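Local coordinates for putative Killer protein (PDB 6F8S) that is probably the toxin of a type II toxin-antitoxin pair, a RelE-like protein of the HigB family expected to cleave messenger RNA, at residues D76-C81 against V92-Y97. Residues are numbered along the deposited sequence; the frame is centred on the assembly and turned at random.
Sequences DQWRLC and VEIVDY
Arg79 and Val95 exchange two backbone hydrogen bonds, Arg79 N to Val95 O at 3.1 Å and Val95 N to Arg79 O at 3.0 Å. Two residues on, Cys81 and Glu93 form the second hydrogen-bonded pair; of its two bonds only Cys81 N to Glu93 O is bent, with an N-H...O angle of 140°, and the return bond from Glu93 N to Cys81 O is nearly straight. Leu80 and Ile94 sit between as a non-hydrogen-bonded pair, and their CA-H groups point at carbonyls opposite, as Leu80 CA does to Glu93 O.

Apolar contacts differ on the two faces of the sheet. On the face of Leu80 and Ile94, which looks to helix 31-44, Leu80 CD2 reaches Val92 CG1, while Ile94 CD1 approaches Trp78 CZ3 obliquely at 3.7 Å. For Ile94, chi1 61° sets CG1 between the backbone N and carbonyl carbon, on the branch that ends with CD1 at Trp78; CG2, the other branch, meets Leu80 CD2. On the opposite face, that of Arg79, Cys81, Glu93 and Val95, Cys81 SG touches Val95 CG2.

Polar bonds hold the longer side chains. Arg79, extended from CG to NE, hydrogen-bonds through NH1 to Ser71 OG and through NH2 to Arg58 O. At the open end of the pairing Asp96 meets both Trp78 and Gln77. Its CB lies over one face of the Trp78 six-membered ring, 3.8 Å from the centroid, a CH-pi contact. Asp96 chi1 162° puts CG anti to the backbone N, beside Gln77 CG; from there OD2 accepts from Gln77 NE2 at 3.2 Å in a nearly straight bond, in the amide plane but from above the carboxylate plane.

Alternating hydrogen-bonded and non-hydrogen-bonded pairs mark an antiparallel beta hairpin; strands 79-85 and 88-95 form this one, within the helix-backed sheet of a RelE-like toxin.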
loop_
_atom_site.group_PDB
_atom_site.type_symbol
_atom_site.label_atom_id
_atom_site.label_comp_id
_atom_site.label_asym_id
_atom_site.label_seq_id
_atom_site.Cartn_x
_atom_site.Cartn_y
_atom_site.Cartn_z
ATOM N N ASP B 76 -14.061 24.347 -10.469
ATOM C CA ASP B 76 -15.147 25.225 -10.050
ATOM C C ASP B 76 -16.531 24.621 -10.347
ATOM O O ASP B 76 -17.525 24.961 -9.700
ATOM C CB ASP B 76 -15.017 26.600 -10.723
ATOM C CG ASP B 76 -15.279 26.551 -12.229
ATOM O OD1 ASP B 76 -15.046 25.489 -12.854
ATOM O OD2 ASP B 76 -15.723 27.577 -12.802
ATOM N N GLN B 77 -16.589 23.713 -11.317
ATOM C CA GLN B 77 -17.859 23.125 -11.734
ATOM C C GLN B 77 -18.100 21.754 -11.075
ATOM O O GLN B 77 -19.181 21.496 -10.555
ATOM C CB GLN B 77 -17.920 23.005 -13.277
ATOM C CG GLN B 77 -19.266 22.496 -13.780
ATOM C CD GLN B 77 -19.311 22.203 -15.280
ATOM O OE1 GLN B 77 -18.320 22.382 -15.994
ATOM N NE2 GLN B 77 -20.472 21.753 -15.763
ATOM N N TRP B 78 -17.094 20.881 -11.099
ATOM C CA TRP B 78 -17.289 19.482 -10.717
ATOM C C TRP B 78 -16.667 19.119 -9.394
ATOM O O TRP B 78 -15.547 19.542 -9.085
ATOM C CB TRP B 78 -16.714 18.548 -11.773
ATOM C CG TRP B 78 -17.405 18.616 -13.081
ATOM C CD1 TRP B 78 -16.947 19.216 -14.199
ATOM C CD2 TRP B 78 -18.684 18.054 -13.414
ATOM N NE1 TRP B 78 -17.853 19.066 -15.216
ATOM C CE2 TRP B 78 -18.931 18.359 -14.759
ATOM C CE3 TRP B 78 -19.641 17.325 -12.700
ATOM C CZ2 TRP B 78 -20.099 17.962 -15.418
ATOM C CZ3 TRP B 78 -20.800 16.929 -13.355
ATOM C CH2 TRP B 78 -21.021 17.256 -14.699
ATOM N N ARG B 79 -17.399 18.303 -8.639
ATOM C CA ARG B 79 -16.924 17.735 -7.394
ATOM C C ARG B 79 -17.187 16.240 -7.326
ATOM O O ARG B 79 -18.232 15.761 -7.771
ATOM C CB ARG B 79 -17.590 18.418 -6.206
ATOM C CG ARG B 79 -16.974 19.751 -5.869
ATOM C CD ARG B 79 -17.728 20.450 -4.754
ATOM N NE ARG B 79 -16.875 21.479 -4.179
ATOM C CZ ARG B 79 -16.113 21.303 -3.102
ATOM N NH1 ARG B 79 -16.120 20.145 -2.454
ATOM N NH2 ARG B 79 -15.352 22.292 -2.667
ATOM N N LEU B 80 -16.236 15.512 -6.745
ATOM C CA LEU B 80 -16.433 14.105 -6.405
ATOM C C LEU B 80 -17.124 13.963 -5.054
ATOM O O LEU B 80 -16.572 14.362 -4.055
ATOM C CB LEU B 80 -15.094 13.370 -6.390
ATOM C CG LEU B 80 -14.536 13.122 -7.788
ATOM C CD1 LEU B 80 -13.039 12.917 -7.747
ATOM C CD2 LEU B 80 -15.236 11.918 -8.425
ATOM N N CYS B 81 -18.340 13.423 -5.047
ATOM C CA CYS B 81 -19.053 13.054 -3.815
ATOM C C CYS B 81 -18.715 11.615 -3.448
ATOM O O CYS B 81 -18.461 10.792 -4.327
ATOM C CB CYS B 81 -20.580 13.203 -3.974
ATOM S SG CYS B 81 -21.330 14.691 -3.231
ATOM N N VAL B 92 -18.700 6.594 -4.858
ATOM C CA VAL B 92 -18.108 7.780 -5.461
ATOM C C VAL B 92 -18.962 8.261 -6.651
ATOM O O VAL B 92 -19.293 7.487 -7.543
ATOM C CB VAL B 92 -16.669 7.493 -5.892
ATOM C CG1 VAL B 92 -16.044 8.710 -6.491
ATOM C CG2 VAL B 92 -15.863 7.022 -4.674
ATOM N N GLU B 93 -19.357 9.531 -6.624
ATOM C CA GLU B 93 -20.196 10.102 -7.656
ATOM C C GLU B 93 -19.623 11.431 -8.118
ATOM O O GLU B 93 -18.744 11.999 -7.473
ATOM C CB GLU B 93 -21.616 10.311 -7.139
ATOM C CG GLU B 93 -22.092 9.201 -6.218
ATOM C CD GLU B 93 -23.278 9.601 -5.346
ATOM O OE1 GLU B 93 -23.734 10.777 -5.437
ATOM O OE2 GLU B 93 -23.718 8.735 -4.548
ATOM N N ILE B 94 -20.105 11.937 -9.243
ATOM C CA ILE B 94 -19.809 13.321 -9.572
ATOM C C ILE B 94 -21.096 14.122 -9.383
ATOM O O ILE B 94 -22.210 13.610 -9.554
ATOM C CB ILE B 94 -19.242 13.501 -11.006
ATOM C CG1 ILE B 94 -20.236 13.023 -12.059
ATOM C CG2 ILE B 94 -17.898 12.770 -11.150
ATOM C CD1 ILE B 94 -19.821 13.373 -13.448
ATOM N N VAL B 95 -20.926 15.367 -8.961
ATOM C CA VAL B 95 -22.032 16.282 -8.761
ATOM C C VAL B 95 -21.582 17.631 -9.290
ATOM O O VAL B 95 -20.438 18.034 -9.068
ATOM C CB VAL B 95 -22.440 16.388 -7.269
ATOM C CG1 VAL B 95 -23.401 17.543 -7.050
ATOM C CG2 VAL B 95 -23.088 15.101 -6.803
ATOM N N ASP B 96 -22.465 18.315 -10.005
ATOM C CA ASP B 96 -22.206 19.684 -10.416
ATOM C C ASP B 96 -23.274 20.584 -9.799
ATOM O O ASP B 96 -24.391 20.647 -10.300
ATOM C CB ASP B 96 -22.179 19.782 -11.952
ATOM C CG ASP B 96 -22.355 21.212 -12.480
ATOM O OD1 ASP B 96 -21.993 22.197 -11.789
ATOM O OD2 ASP B 96 -22.853 21.344 -13.618
ATOM N N TYR B 97 -22.931 21.253 -8.701
ATOM C CA TYR B 97 -23.770 22.309 -8.137
ATOM C C TYR B 97 -23.592 23.612 -8.916
ATOM O O TYR B 97 -22.521 24.217 -8.815
ATOM C CB TYR B 97 -23.408 22.600 -6.676
ATOM C CG TYR B 97 -23.481 21.443 -5.711
ATOM C CD1 TYR B 97 -24.646 21.172 -5.005
ATOM C CD2 TYR B 97 -22.360 20.654 -5.463
ATOM C CE1 TYR B 97 -24.707 20.123 -4.103
ATOM C CE2 TYR B 97 -22.402 19.609 -4.561
ATOM C CZ TYR B 97 -23.575 19.341 -3.884
ATOM O OH TYR B 97 -23.580 18.288 -2.988
#